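Local coordinates for protein alpha-Amylase (Thermotoga maritima, PDB 2B5D) that is an alpha-amylase by name and belongs to glycosyl hydrolase family 57, joining a mostly parallel-stranded alpha/beta part to a helical C-terminal region, at residues Glu446-Gln451 / Asp493-Gly498; Leu456-Ser461 / Lys482-Arg487. One frame throughout, in Å; residues are numbered along the deposited sequence.

Contact 1 (Glu446-Gln451 / Asp493-Gly498)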
ATOM      1  N   GLU A 446      38.920   0.824  10.248  1.00 61.89           N
ATOM      2  CA  GLU A 446      38.492   1.713  11.288  1.00 61.79           C
ATOM      3  C   GLU A 446      37.326   2.564  10.806  1.00 60.34           C
ATOM      4  O   GLU A 446      36.309   2.649  11.489  1.00 60.24           O
ATOM      5  CB  GLU A 446      39.653   2.603  11.736  1.00 62.43           C
ATOM      6  CG  GLU A 446      39.524   3.077  13.191  1.00 65.99           C
ATOM      7  CD  GLU A 446      40.199   4.423  13.463  1.00 68.87           C
ATOM      8  OE1 GLU A 446      40.603   5.095  12.488  1.00 72.44           O
ATOM      9  OE2 GLU A 446      40.294   4.823  14.647  1.00 67.95           O
ATOM     10  N   ARG A 447      37.491   3.199   9.646  1.00 58.48           N
ATOM     11  CA  ARG A 447      36.388   3.851   8.943  1.00 56.63           C
ATOM     12  C   ARG A 447      35.144   2.939   8.779  1.00 55.01           C
ATOM     13  O   ARG A 447      33.996   3.382   8.971  1.00 54.13           O
ATOM     14  CB  ARG A 447      36.872   4.392   7.622  1.00 56.37           C
ATOM     15  CG  ARG A 447      37.654   5.683   7.772  1.00 58.77           C
ATOM     16  CD  ARG A 447      38.269   6.116   6.416  1.00 60.83           C
ATOM     17  NE  ARG A 447      37.238   6.391   5.414  1.00 61.22           N
ATOM     18  CZ  ARG A 447      37.353   6.164   4.106  1.00 61.66           C
ATOM     19  NH1 ARG A 447      38.458   5.631   3.608  1.00 60.92           N
ATOM     20  NH2 ARG A 447      36.343   6.458   3.295  1.00 62.25           N
ATOM     21  N   VAL A 448      35.380   1.662   8.507  1.00 52.69           N
ATOM     22  CA  VAL A 448      34.291   0.722   8.296  1.00 51.81           C
ATOM     23  C   VAL A 448      33.571   0.427   9.608  1.00 52.34           C
ATOM     24  O   VAL A 448      32.325   0.401   9.689  1.00 52.70           O
ATOM     25  CB  VAL A 448      34.818  -0.573   7.624  1.00 52.13           C
ATOM     26  CG1 VAL A 448      33.829  -1.730   7.675  1.00 48.74           C
ATOM     27  CG2 VAL A 448      35.234  -0.271   6.146  1.00 50.87           C
ATOM     28  N   LEU A 449      34.363   0.190  10.641  1.00 51.49           N
ATOM     29  CA  LEU A 449      33.835  -0.124  11.938  1.00 50.17           C
ATOM     30  C   LEU A 449      33.127   1.098  12.534  1.00 48.66           C
ATOM     31  O   LEU A 449      32.057   0.974  13.125  1.00 48.59           O
ATOM     32  CB  LEU A 449      34.956  -0.668  12.822  1.00 50.49           C
ATOM     33  CG  LEU A 449      35.276  -2.141  12.530  1.00 51.19           C
ATOM     34  CD1 LEU A 449      36.503  -2.614  13.328  1.00 52.24           C
ATOM     35  CD2 LEU A 449      34.100  -3.097  12.768  1.00 50.49           C
ATOM     36  N   ASN A 450      33.698   2.277  12.328  1.00 47.50           N
ATOM     37  CA  ASN A 450      33.070   3.514  12.740  1.00 46.52           C
ATOM     38  C   ASN A 450      31.694   3.774  12.080  1.00 46.85           C
ATOM     39  O   ASN A 450      30.793   4.318  12.715  1.00 47.65           O
ATOM     40  CB  ASN A 450      33.986   4.692  12.428  1.00 46.31           C
ATOM     41  CG  ASN A 450      35.136   4.847  13.410  1.00 46.54           C
ATOM     42  OD1 ASN A 450      35.958   5.756  13.249  1.00 47.49           O
ATOM     43  ND2 ASN A 450      35.207   3.987  14.417  1.00 44.71           N
ATOM     44  N   GLN A 451      31.549   3.428  10.806  1.00 46.40           N
ATOM     45  CA  GLN A 451      30.271   3.597  10.101  1.00 46.18           C
ATOM     46  C   GLN A 451      29.310   2.489  10.495  1.00 45.45           C
ATOM     47  O   GLN A 451      28.112   2.726  10.653  1.00 45.32           O
ATOM     48  CB  GLN A 451      30.462   3.675   8.564  1.00 47.20           C
ATOM     49  CG  GLN A 451      29.256   4.250   7.803  1.00 45.10           C
ATOM     50  CD  GLN A 451      29.031   5.702   8.113  1.00 45.20           C
ATOM     51  OE1 GLN A 451      29.994   6.462   8.278  1.00 46.24           O
ATOM     52  NE2 GLN A 451      27.758   6.116   8.191  1.00 41.21           N
ATOM     53  N   ASP A 493      29.533  -7.512   5.832  1.00 58.45           N
ATOM     54  CA  ASP A 493      29.912  -8.452   4.794  1.00 60.44           C
ATOM     55  C   ASP A 493      31.205  -8.120   4.063  1.00 60.14           C
ATOM     56  O   ASP A 493      32.038  -8.987   3.861  1.00 60.21           O
ATOM     57  CB  ASP A 493      28.776  -8.590   3.812  1.00 60.92           C
ATOM     58  CG  ASP A 493      27.676  -9.402   4.372  1.00 64.56           C
ATOM     59  OD1 ASP A 493      27.917 -10.048   5.434  1.00 67.46           O
ATOM     60  OD2 ASP A 493      26.582  -9.395   3.767  1.00 68.66           O
ATOM     61  N   GLN A 494      31.384  -6.864   3.698  1.00 60.43           N
ATOM     62  CA  GLN A 494      32.623  -6.473   3.070  1.00 62.07           C
ATOM     63  C   GLN A 494      33.829  -6.697   3.995  1.00 63.45           C
ATOM     64  O   GLN A 494      34.891  -7.090   3.528  1.00 63.99           O
ATOM     65  CB  GLN A 494      32.552  -5.027   2.625  1.00 60.93           C
ATOM     66  CG  GLN A 494      31.410  -4.809   1.682  1.00 61.16           C
ATOM     67  CD  GLN A 494      31.234  -3.372   1.283  1.00 61.89           C
ATOM     68  OE1 GLN A 494      30.301  -3.045   0.563  1.00 65.61           O
ATOM     69  NE2 GLN A 494      32.127  -2.502   1.737  1.00 61.11           N
ATOM     70  N   LEU A 495      33.650  -6.465   5.297  1.00 64.37           N
ATOM     71  CA  LEU A 495      34.757  -6.497   6.234  1.00 65.66           C
ATOM     72  C   LEU A 495      35.174  -7.925   6.443  1.00 66.21           C
ATOM     73  O   LEU A 495      36.333  -8.263   6.274  1.00 67.03           O
ATOM     74  CB  LEU A 495      34.385  -5.857   7.576  1.00 65.66           C
ATOM     75  CG  LEU A 495      35.546  -5.622   8.559  1.00 66.27           C
ATOM     76  CD1 LEU A 495      36.579  -4.623   8.001  1.00 66.99           C
ATOM     77  CD2 LEU A 495      34.982  -5.087   9.836  1.00 67.87           C
ATOM     78  N   VAL A 496      34.198  -8.750   6.774  1.00 67.02           N
ATOM     79  CA  VAL A 496      34.382 -10.153   7.079  1.00 68.35           C
ATOM     80  C   VAL A 496      34.977 -10.968   5.907  1.00 69.75           C
ATOM     81  O   VAL A 496      35.375 -12.130   6.081  1.00 70.16           O
ATOM     82  CB  VAL A 496      33.020 -10.717   7.585  1.00 68.37           C
ATOM     83  CG1 VAL A 496      32.921 -12.229   7.518  1.00 68.12           C
ATOM     84  CG2 VAL A 496      32.778 -10.229   9.001  1.00 68.90           C
ATOM     85  N   SER A 497      35.066 -10.362   4.727  1.00 70.68           N
ATOM     86  CA  SER A 497      35.470 -11.119   3.545  1.00 71.61           C
ATOM     87  C   SER A 497      36.585 -10.470   2.714  1.00 71.51           C
ATOM     88  O   SER A 497      36.901 -10.947   1.643  1.00 72.17           O
ATOM     89  CB  SER A 497      34.247 -11.440   2.673  1.00 71.95           C
ATOM     90  OG  SER A 497      33.756 -10.269   2.053  1.00 73.08           O
ATOM     91  N   GLY A 498      37.190  -9.398   3.203  1.00 71.31           N
ATOM     92  CA  GLY A 498      38.303  -8.788   2.487  1.00 71.27           C
ATOM     93  C   GLY A 498      37.911  -7.799   1.404  1.00 71.31           C
ATOM     94  O   GLY A 498      38.765  -7.060   0.886  1.00 72.25           O
TER
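Leu495 faces Val448 and Leu449 across two antiparallel helices, 443-458 and 473-496, which form a helical hairpin in the C-terminal region of this family 57 protein. The contact illustrates how one forked leucine can serve two neighbours on the opposing helix. Its side chain extends with CG anti to the backbone N (chi1 -170°). CD1 makes the nearest approach to Val448, coming within 4.0 Å of CG1, while CD2 makes the nearest approach to Leu449, meeting its CD2 at 3.7 Å, and also lies near Val448 CG1. The two encounters differ in direction: Val448 and Leu495 slip past each other in opposite senses, whereas Leu449 lies across Leu495 at roughly a right angle. Val448 points toward the opposing helix, and its CG1, anti to the backbone N, makes the touch. Leu449 starts off to one side and gets there through the far end of its chain. No hydrogen bond joins the two segments, and the grip is purely apolar, with all three side chains buried. Leu433 of helix 418-436 touches both leucines, Leu505 of helix 502-511 packs on Val448, and Phe520 packs on Leu449. Close by, Gln494 and Asp493 pack on Asp22 of the second subunit. Near the C-terminal end of 473-496, a side chain replaces a backbone donor: Ser497 OG gives its proton to Asp493 O at 2.8 Å, with a C=O...OG angle of 148° and OG tilted 23° from the carbonyl plane.

Contact 2 (Leu456-Ser461 / Lys482-Arg487)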
ATOM      1  N   LEU A 456      24.266   1.234  13.285  1.00 42.65           N
ATOM      2  CA  LEU A 456      23.659   0.569  14.451  1.00 43.22           C
ATOM      3  C   LEU A 456      22.920   1.566  15.366  1.00 42.54           C
ATOM      4  O   LEU A 456      21.865   1.249  15.855  1.00 42.35           O
ATOM      5  CB  LEU A 456      24.727  -0.174  15.292  1.00 43.02           C
ATOM      6  CG  LEU A 456      24.297  -0.662  16.700  1.00 43.43           C
ATOM      7  CD1 LEU A 456      23.123  -1.658  16.659  1.00 42.52           C
ATOM      8  CD2 LEU A 456      25.427  -1.233  17.536  1.00 44.16           C
ATOM      9  N   PHE A 457      23.513   2.737  15.619  1.00 42.64           N
ATOM     10  CA  PHE A 457      22.957   3.704  16.516  1.00 42.50           C
ATOM     11  C   PHE A 457      21.715   4.301  15.815  1.00 43.47           C
ATOM     12  O   PHE A 457      20.685   4.544  16.418  1.00 43.69           O
ATOM     13  CB  PHE A 457      23.979   4.829  16.785  1.00 41.92           C
ATOM     14  CG  PHE A 457      24.902   4.594  17.991  1.00 44.39           C
ATOM     15  CD1 PHE A 457      25.849   5.556  18.334  1.00 42.84           C
ATOM     16  CD2 PHE A 457      24.853   3.421  18.748  1.00 42.34           C
ATOM     17  CE1 PHE A 457      26.725   5.376  19.425  1.00 40.43           C
ATOM     18  CE2 PHE A 457      25.716   3.248  19.855  1.00 43.31           C
ATOM     19  CZ  PHE A 457      26.631   4.205  20.189  1.00 40.15           C
ATOM     20  N   LEU A 458      21.890   4.631  14.548  1.00 43.88           N
ATOM     21  CA  LEU A 458      20.834   5.195  13.712  1.00 44.14           C
ATOM     22  C   LEU A 458      19.633   4.244  13.671  1.00 43.72           C
ATOM     23  O   LEU A 458      18.520   4.677  13.882  1.00 44.80           O
ATOM     24  CB  LEU A 458      21.409   5.499  12.346  1.00 43.49           C
ATOM     25  CG  LEU A 458      21.659   6.941  11.869  1.00 44.08           C
ATOM     26  CD1 LEU A 458      21.526   8.082  12.822  1.00 37.94           C
ATOM     27  CD2 LEU A 458      22.884   7.095  10.886  1.00 43.76           C
ATOM     28  N   ALA A 459      19.862   2.953  13.489  1.00 43.39           N
ATOM     29  CA  ALA A 459      18.784   1.964  13.650  1.00 44.78           C
ATOM     30  C   ALA A 459      18.111   1.851  15.033  1.00 46.12           C
ATOM     31  O   ALA A 459      17.058   1.164  15.136  1.00 45.98           O
ATOM     32  CB  ALA A 459      19.288   0.559  13.242  1.00 44.26           C
ATOM     33  N   GLN A 460      18.760   2.400  16.087  1.00 46.81           N
ATOM     34  CA  GLN A 460      18.254   2.354  17.465  1.00 47.21           C
ATOM     35  C   GLN A 460      17.328   3.514  17.824  1.00 48.76           C
ATOM     36  O   GLN A 460      16.595   3.405  18.806  1.00 47.39           O
ATOM     37  CB  GLN A 460      19.415   2.319  18.499  1.00 46.88           C
ATOM     38  CG  GLN A 460      20.149   0.983  18.581  1.00 45.25           C
ATOM     39  CD  GLN A 460      21.343   1.004  19.549  1.00 44.97           C
ATOM     40  OE1 GLN A 460      22.183   1.919  19.543  1.00 44.11           O
ATOM     41  NE2 GLN A 460      21.378   0.027  20.425  1.00 41.66           N
ATOM     42  N   SER A 461      17.410   4.632  17.092  1.00 50.95           N
ATOM     43  CA  SER A 461      16.510   5.760  17.308  1.00 55.00           C
ATOM     44  C   SER A 461      15.103   5.312  17.718  1.00 56.97           C
ATOM     45  O   SER A 461      14.478   4.498  17.018  1.00 55.82           O
ATOM     46  CB  SER A 461      16.415   6.616  16.057  1.00 55.44           C
ATOM     47  OG  SER A 461      17.701   7.024  15.626  1.00 59.56           O
ATOM     48  N   LYS A 482      15.181  -0.436   8.883  1.00 54.39           N
ATOM     49  CA  LYS A 482      15.669  -1.399   7.879  1.00 53.71           C
ATOM     50  C   LYS A 482      16.738  -0.838   6.943  1.00 50.98           C
ATOM     51  O   LYS A 482      17.709  -1.524   6.621  1.00 51.22           O
ATOM     52  CB  LYS A 482      14.493  -1.960   7.073  1.00 54.74           C
ATOM     53  CG  LYS A 482      13.437  -2.628   7.991  1.00 57.36           C
ATOM     54  CD  LYS A 482      12.304  -3.284   7.198  1.00 56.48           C
ATOM     55  CE  LYS A 482      11.344  -4.060   8.133  1.00 60.59           C
ATOM     56  NZ  LYS A 482      10.244  -4.802   7.363  1.00 62.24           N
ATOM     57  N   LEU A 483      16.601   0.406   6.537  1.00 48.45           N
ATOM     58  CA  LEU A 483      17.659   1.031   5.759  1.00 47.74           C
ATOM     59  C   LEU A 483      19.035   0.986   6.507  1.00 47.46           C
ATOM     60  O   LEU A 483      20.034   0.533   5.966  1.00 47.73           O
ATOM     61  CB  LEU A 483      17.247   2.452   5.407  1.00 47.94           C
ATOM     62  CG  LEU A 483      18.232   3.346   4.657  1.00 49.33           C
ATOM     63  CD1 LEU A 483      18.561   2.711   3.314  1.00 54.61           C
ATOM     64  CD2 LEU A 483      17.575   4.663   4.460  1.00 52.13           C
ATOM     65  N   HIS A 484      19.066   1.424   7.765  1.00 46.18           N
ATOM     66  CA  HIS A 484      20.277   1.326   8.574  1.00 44.49           C
ATOM     67  C   HIS A 484      20.688  -0.101   8.912  1.00 45.35           C
ATOM     68  O   HIS A 484      21.874  -0.387   8.948  1.00 45.11           O
ATOM     69  CB  HIS A 484      20.138   2.228   9.807  1.00 43.80           C
ATOM     70  CG  HIS A 484      20.007   3.665   9.437  1.00 39.51           C
ATOM     71  ND1 HIS A 484      18.863   4.400   9.677  1.00 44.41           N
ATOM     72  CD2 HIS A 484      20.833   4.477   8.751  1.00 35.40           C
ATOM     73  CE1 HIS A 484      19.018   5.630   9.209  1.00 38.24           C
ATOM     74  NE2 HIS A 484      20.213   5.705   8.649  1.00 41.19           N
ATOM     75  N   ILE A 485      19.735  -1.003   9.115  1.00 44.89           N
ATOM     76  CA  ILE A 485      20.128  -2.365   9.311  1.00 46.94           C
ATOM     77  C   ILE A 485      20.912  -2.867   8.088  1.00 48.58           C
ATOM     78  O   ILE A 485      22.010  -3.419   8.225  1.00 50.13           O
ATOM     79  CB  ILE A 485      18.916  -3.272   9.602  1.00 46.37           C
ATOM     80  CG1 ILE A 485      18.413  -3.035  11.026  1.00 46.16           C
ATOM     81  CG2 ILE A 485      19.296  -4.754   9.455  1.00 46.46           C
ATOM     82  CD1 ILE A 485      17.007  -3.604  11.287  1.00 45.98           C
ATOM     83  N   LYS A 486      20.346  -2.645   6.893  1.00 50.03           N
ATOM     84  CA  LYS A 486      20.903  -3.091   5.626  1.00 50.72           C
ATOM     85  C   LYS A 486      22.279  -2.489   5.367  1.00 50.05           C
ATOM     86  O   LYS A 486      23.183  -3.205   4.953  1.00 49.06           O
ATOM     87  CB  LYS A 486      19.950  -2.751   4.463  1.00 52.63           C
ATOM     88  CG  LYS A 486      20.480  -3.204   3.075  1.00 56.43           C
ATOM     89  CD  LYS A 486      19.817  -4.535   2.588  1.00 65.06           C
ATOM     90  CE  LYS A 486      20.027  -4.849   1.046  1.00 64.04           C
ATOM     91  NZ  LYS A 486      21.425  -5.353   0.711  1.00 69.99           N
ATOM     92  N   ARG A 487      22.425  -1.181   5.595  1.00 49.01           N
ATOM     93  CA  ARG A 487      23.714  -0.552   5.456  1.00 49.29           C
ATOM     94  C   ARG A 487      24.763  -1.207   6.379  1.00 50.97           C
ATOM     95  O   ARG A 487      25.915  -1.459   5.966  1.00 51.23           O
ATOM     96  CB  ARG A 487      23.584   0.957   5.711  1.00 49.47           C
ATOM     97  CG  ARG A 487      22.776   1.668   4.646  1.00 46.69           C
ATOM     98  CD  ARG A 487      22.825   3.183   4.763  1.00 48.82           C
ATOM     99  NE  ARG A 487      22.123   3.804   3.619  1.00 49.38           N
ATOM    100  CZ  ARG A 487      21.497   4.989   3.621  1.00 54.03           C
ATOM    101  NH1 ARG A 487      21.422   5.734   4.736  1.00 51.92           N
ATOM    102  NH2 ARG A 487      20.916   5.446   2.496  1.00 53.02           N
TER
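Leu458 O draws more than one donor: Ser461 N makes a weak bond to it at 3.4 Å, closing a type I beta turn, and the indole NE1 of Trp464 adds another weak one. The turn begins at Leu458, near the end of helix 443-458, and the side chain of Leu458 crosses the His484 ring of helix 473-496 at a slant. Its CB sits 3.7 Å from the centroid of the His484 ring and only 6° off the ring normal, a CH-pi contact over the face. CB alone sits over the centre; CG lies above the rim and CD2 beyond it. Leu458 itself departs from staggered torsions (chi1 -108°, chi2 9°), a shape that may be strained. Next to it, the small Ala459 lets the backbones draw close, with its CA 5.3 Å from the CA of His484 and the two CB atoms 3.9 Å apart. Ala459 CB also reaches Ile485 CG1 at 4.3 Å. Asp512 touches both Leu458 and His484 and forms a salt bridge with Arg487. Around this buried seam, Trp418 and Met426 of helix 418-436 pack on Ile485, Lys486 NZ hydrogen-bonds to the backbone O of His23 of the second subunit, and Phe457 and Gln460 rest on helix 156-174, which links the parallel strands 137-142 and 180-182.

Read from the N terminus, the chain first lays down the mostly parallel-stranded part and helix 418-436, and then enters helix 443-458, which supplies one side of both contacts. It passes 446-451, then 456-461, turns, and comes back along helix 473-496, meeting 482-487 before 493-498. Contact 2 therefore closes the inner loop of 20 residues, and contact 1 closes a wider one of 41 that contains it, as expected of an antiparallel hairpin. Their centres lie 15 Å apart without touching. Contact 2 ties the turn end of the hairpin to helix 156-174, contact 1 ties its outer end to helix 502-511, and both border the second subunit.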